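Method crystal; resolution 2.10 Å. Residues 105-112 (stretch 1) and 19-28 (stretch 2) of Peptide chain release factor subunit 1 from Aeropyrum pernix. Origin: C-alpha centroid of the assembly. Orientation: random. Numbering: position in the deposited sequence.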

# COMPACT_ATOMS: atom_id res chain seq x y z
N LYS A 105 -12.23 8.01 -25.07
CA LYS A 105 -11.34 7.35 -24.11
C LYS A 105 -11.70 5.88 -23.88
O LYS A 105 -12.06 5.48 -22.77
CB LYS A 105 -11.32 8.13 -22.79
CG LYS A 105 -12.66 8.74 -22.38
CD LYS A 105 -12.56 9.56 -21.09
CE LYS A 105 -11.65 10.78 -21.25
NZ LYS A 105 -11.49 11.54 -19.98
N PHE A 106 -11.58 5.06 -24.93
CA PHE A 106 -11.84 3.62 -24.82
C PHE A 106 -10.61 2.75 -25.07
O PHE A 106 -9.85 2.97 -26.03
CB PHE A 106 -12.97 3.20 -25.77
CG PHE A 106 -13.24 1.72 -25.77
CD1 PHE A 106 -14.24 1.18 -24.98
CD2 PHE A 106 -12.48 0.86 -26.55
CE1 PHE A 106 -14.48 -0.18 -24.97
CE2 PHE A 106 -12.71 -0.49 -26.54
CZ PHE A 106 -13.72 -1.02 -25.75
N GLU A 107 -10.42 1.74 -24.23
CA GLU A 107 -9.27 0.84 -24.34
C GLU A 107 -9.52 -0.55 -23.78
O GLU A 107 -10.34 -0.75 -22.89
CB GLU A 107 -8.06 1.45 -23.65
CG GLU A 107 -7.10 2.14 -24.59
CD GLU A 107 -5.67 1.73 -24.33
OE1 GLU A 107 -5.44 0.51 -24.14
OE2 GLU A 107 -4.79 2.61 -24.31
N CYS A 108 -8.77 -1.52 -24.30
CA CYS A 108 -8.84 -2.89 -23.81
C CYS A 108 -7.45 -3.39 -23.43
O CYS A 108 -6.71 -3.86 -24.30
CB CYS A 108 -9.43 -3.81 -24.88
SG CYS A 108 -10.26 -5.28 -24.24
N PHE A 109 -7.09 -3.30 -22.15
CA PHE A 109 -5.78 -3.78 -21.71
C PHE A 109 -5.79 -5.30 -21.67
O PHE A 109 -6.75 -5.89 -21.18
CB PHE A 109 -5.41 -3.20 -20.34
CG PHE A 109 -5.49 -1.69 -20.27
CD1 PHE A 109 -6.71 -1.06 -20.06
CD2 PHE A 109 -4.35 -0.92 -20.42
CE1 PHE A 109 -6.79 0.32 -20.00
CE2 PHE A 109 -4.42 0.47 -20.37
CZ PHE A 109 -5.65 1.09 -20.16
N MET A 110 -4.76 -5.93 -22.21
CA MET A 110 -4.67 -7.39 -22.13
C MET A 110 -3.24 -7.82 -21.89
O MET A 110 -2.35 -7.37 -22.58
CB MET A 110 -5.21 -8.07 -23.38
CG MET A 110 -5.28 -9.59 -23.18
SD MET A 110 -5.90 -10.56 -24.56
CE MET A 110 -4.86 -9.99 -25.90
N PHE A 111 -3.01 -8.69 -20.92
CA PHE A 111 -1.66 -9.19 -20.69
C PHE A 111 -1.62 -10.49 -19.89
O PHE A 111 -2.65 -10.97 -19.37
CB PHE A 111 -0.81 -8.14 -19.99
CG PHE A 111 -1.35 -7.71 -18.66
CD1 PHE A 111 -0.87 -8.28 -17.49
CD2 PHE A 111 -2.35 -6.76 -18.58
CE1 PHE A 111 -1.36 -7.91 -16.26
CE2 PHE A 111 -2.86 -6.37 -17.35
CZ PHE A 111 -2.36 -6.94 -16.18
N SER A 112 -0.41 -11.05 -19.79
CA SER A 112 -0.19 -12.14 -18.87
C SER A 112 0.66 -11.60 -17.71
O SER A 112 1.60 -10.86 -17.92
CB SER A 112 0.47 -13.34 -19.56
OG SER A 112 0.58 -14.44 -18.68
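Stretch 2, residues 19-28: RLLKELKKWS

The contact is organised around one ring. Phe109, in the middle of the strand that runs from Glu107 to Phe111, points its CA-to-CB bond toward stretch 2 and gives up more surface to it than any other residue of either stretch. With chi1 in the m well, the ring meets four residues of the opposing segment: Leu20, Glu23, Leu24 and Trp27. Leu24 takes one face. Its CD1 methyl stands 3.7 Å from the centroid of the Phe109 ring and 1° off the ring normal, a nearly ideal CH-pi contact; the nearest ring atom, Phe109 CE2, is 3.9 Å from Leu24 CD1. The CA-to-CB bond of Leu24 points sideways, yet the end of the side chain comes nearer; chi1 is -95° and chi2 15°, both between wells.

Trp27 meets the same phenylalanine differently. In an offset edge-to-face pair, the edge of Phe109 is toward the face of Trp27, the ring planes standing at 86° and the centroid of the Phe109 ring lying 5.3 Å from that of the Trp27 six-membered ring. The closest atoms, Phe109 CE1 and Trp27 CZ2, are 3.5 Å apart. One aromatic side chain thus offers a face to a methyl and an edge to a second aromatic.

Leu20 extends this apolar patch along the strand. With chi1 t and chi2 p, Leu20 CD1 lies 3.9 Å from Phe109 CD2, and Leu20 CD2 lies 3.5 Å from Phe111 CE2, joining two strand residues that point the same way. Phe106, Cys108 and Met110, the alternate residues, point away and make no contact. The strand rule is plain alternation: Glu107, Phe109 and Phe111 face stretch 2.

The backbones run nearly antiparallel. Stretch 2 opens as a helix already under way at Arg19, and its N-to-C direction makes an angle of 150° with that of the strand, with a signed crossing angle of -150° and a closest axial approach of 12.1 Å. Accordingly, the early Leu20 reaches Phe111, Leu24 lies opposite Phe109 with their CA atoms 9.1 Å apart, and the late Trp27 reaches back to the start of stretch 1. Leu20 and Leu24 are about one helical turn apart, tied by the hydrogen bond from Leu24 N to Leu20 O at 2.7 Å. A type I turn from Leu24 to Trp27, with a hydrogen bond from Trp27 N to Leu24 O at 2.9 Å, then brings the indole into the contact.

Toward the margin the packing thins. The far end of the indole lies by Glu107, whose CB is 3.9 Å from Trp27 CH2, and by the backbone of Lys105, whose O is 4.2 Å from Trp27 CZ3. The Lys105 side chain starts toward stretch 2, but its end leads away. Glu23 brings OE2 to 4.1 Å from Phe109 CZ, a carboxylate oxygen close to the ring. No hydrogen bond crosses between the stretches; most of the 330 Å² buried between the stretches belongs to Phe109, Trp27, Leu20, Phe111 and Leu24.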

# COMPACT_ATOMS: atom_id res chain seq x y z
N ARG A 19 3.93 -0.08 -13.16
CA ARG A 19 3.74 1.09 -14.01
C ARG A 19 2.29 1.14 -14.51
O ARG A 19 1.63 2.17 -14.44
CB ARG A 19 4.70 1.03 -15.20
CG ARG A 19 4.72 2.27 -16.07
CD ARG A 19 5.82 2.19 -17.10
NE ARG A 19 6.17 3.51 -17.63
CZ ARG A 19 6.47 3.75 -18.91
NH1 ARG A 19 6.46 2.76 -19.79
NH2 ARG A 19 6.77 4.98 -19.30
N LEU A 20 1.84 0.00 -15.04
CA LEU A 20 0.49 -0.15 -15.57
C LEU A 20 -0.53 0.08 -14.46
O LEU A 20 -1.54 0.77 -14.65
CB LEU A 20 0.33 -1.56 -16.14
CG LEU A 20 -0.96 -1.94 -16.86
CD1 LEU A 20 -1.17 -1.12 -18.12
CD2 LEU A 20 -0.92 -3.42 -17.19
N LEU A 21 -0.25 -0.50 -13.30
CA LEU A 21 -1.13 -0.41 -12.14
C LEU A 21 -1.42 1.03 -11.75
O LEU A 21 -2.55 1.39 -11.42
CB LEU A 21 -0.53 -1.17 -10.96
CG LEU A 21 -1.27 -2.43 -10.51
CD1 LEU A 21 -2.03 -3.07 -11.64
CD2 LEU A 21 -0.30 -3.43 -9.88
N LYS A 22 -0.39 1.87 -11.80
CA LYS A 22 -0.54 3.28 -11.46
C LYS A 22 -1.53 3.97 -12.39
O LYS A 22 -2.15 4.96 -12.02
CB LYS A 22 0.82 3.99 -11.49
CG LYS A 22 0.73 5.51 -11.38
CD LYS A 22 1.65 6.06 -10.27
CE LYS A 22 3.13 5.74 -10.52
NZ LYS A 22 3.52 4.39 -10.05
N GLU A 23 -1.69 3.44 -13.60
CA GLU A 23 -2.57 4.06 -14.57
C GLU A 23 -3.92 3.33 -14.66
O GLU A 23 -4.94 3.94 -15.00
CB GLU A 23 -1.89 4.14 -15.93
CG GLU A 23 -2.24 5.40 -16.70
CD GLU A 23 -3.25 5.14 -17.79
OE1 GLU A 23 -3.72 6.11 -18.41
OE2 GLU A 23 -3.57 3.95 -18.02
N LEU A 24 -3.92 2.04 -14.37
CA LEU A 24 -5.18 1.32 -14.22
C LEU A 24 -5.95 1.92 -13.05
O LEU A 24 -7.15 2.18 -13.14
CB LEU A 24 -4.95 -0.19 -14.02
CG LEU A 24 -5.00 -1.14 -15.23
CD1 LEU A 24 -4.93 -0.40 -16.58
CD2 LEU A 24 -3.89 -2.19 -15.15
N LYS A 25 -5.25 2.16 -11.94
CA LYS A 25 -5.89 2.72 -10.75
C LYS A 25 -6.55 4.07 -11.04
O LYS A 25 -7.48 4.47 -10.34
CB LYS A 25 -4.92 2.81 -9.56
CG LYS A 25 -4.60 1.44 -8.94
CD LYS A 25 -4.06 1.53 -7.51
CE LYS A 25 -2.58 1.83 -7.48
NZ LYS A 25 -2.00 1.58 -6.12
N LYS A 26 -6.09 4.75 -12.09
CA LYS A 26 -6.67 6.03 -12.50
C LYS A 26 -8.11 5.92 -13.04
O LYS A 26 -8.86 6.88 -12.99
CB LYS A 26 -5.80 6.70 -13.57
CG LYS A 26 -4.60 7.48 -13.06
CD LYS A 26 -4.05 8.39 -14.15
CE LYS A 26 -2.96 9.31 -13.62
NZ LYS A 26 -2.63 10.40 -14.58
N TRP A 27 -8.48 4.75 -13.55
CA TRP A 27 -9.76 4.61 -14.27
C TRP A 27 -11.00 4.64 -13.39
O TRP A 27 -11.05 3.96 -12.36
CB TRP A 27 -9.75 3.34 -15.10
CG TRP A 27 -8.87 3.47 -16.27
CD1 TRP A 27 -7.53 3.70 -16.27
CD2 TRP A 27 -9.26 3.38 -17.65
NE1 TRP A 27 -7.05 3.76 -17.55
CE2 TRP A 27 -8.10 3.57 -18.42
CE3 TRP A 27 -10.48 3.16 -18.30
CZ2 TRP A 27 -8.12 3.55 -19.81
CZ3 TRP A 27 -10.50 3.14 -19.68
CH2 TRP A 27 -9.33 3.33 -20.43
N SER A 28 -12.00 5.42 -13.81
CA SER A 28 -13.28 5.49 -13.11
C SER A 28 -14.45 5.75 -14.06
O SER A 28 -14.25 6.24 -15.17
CB SER A 28 -13.24 6.59 -12.04
OG SER A 28 -13.32 7.87 -12.64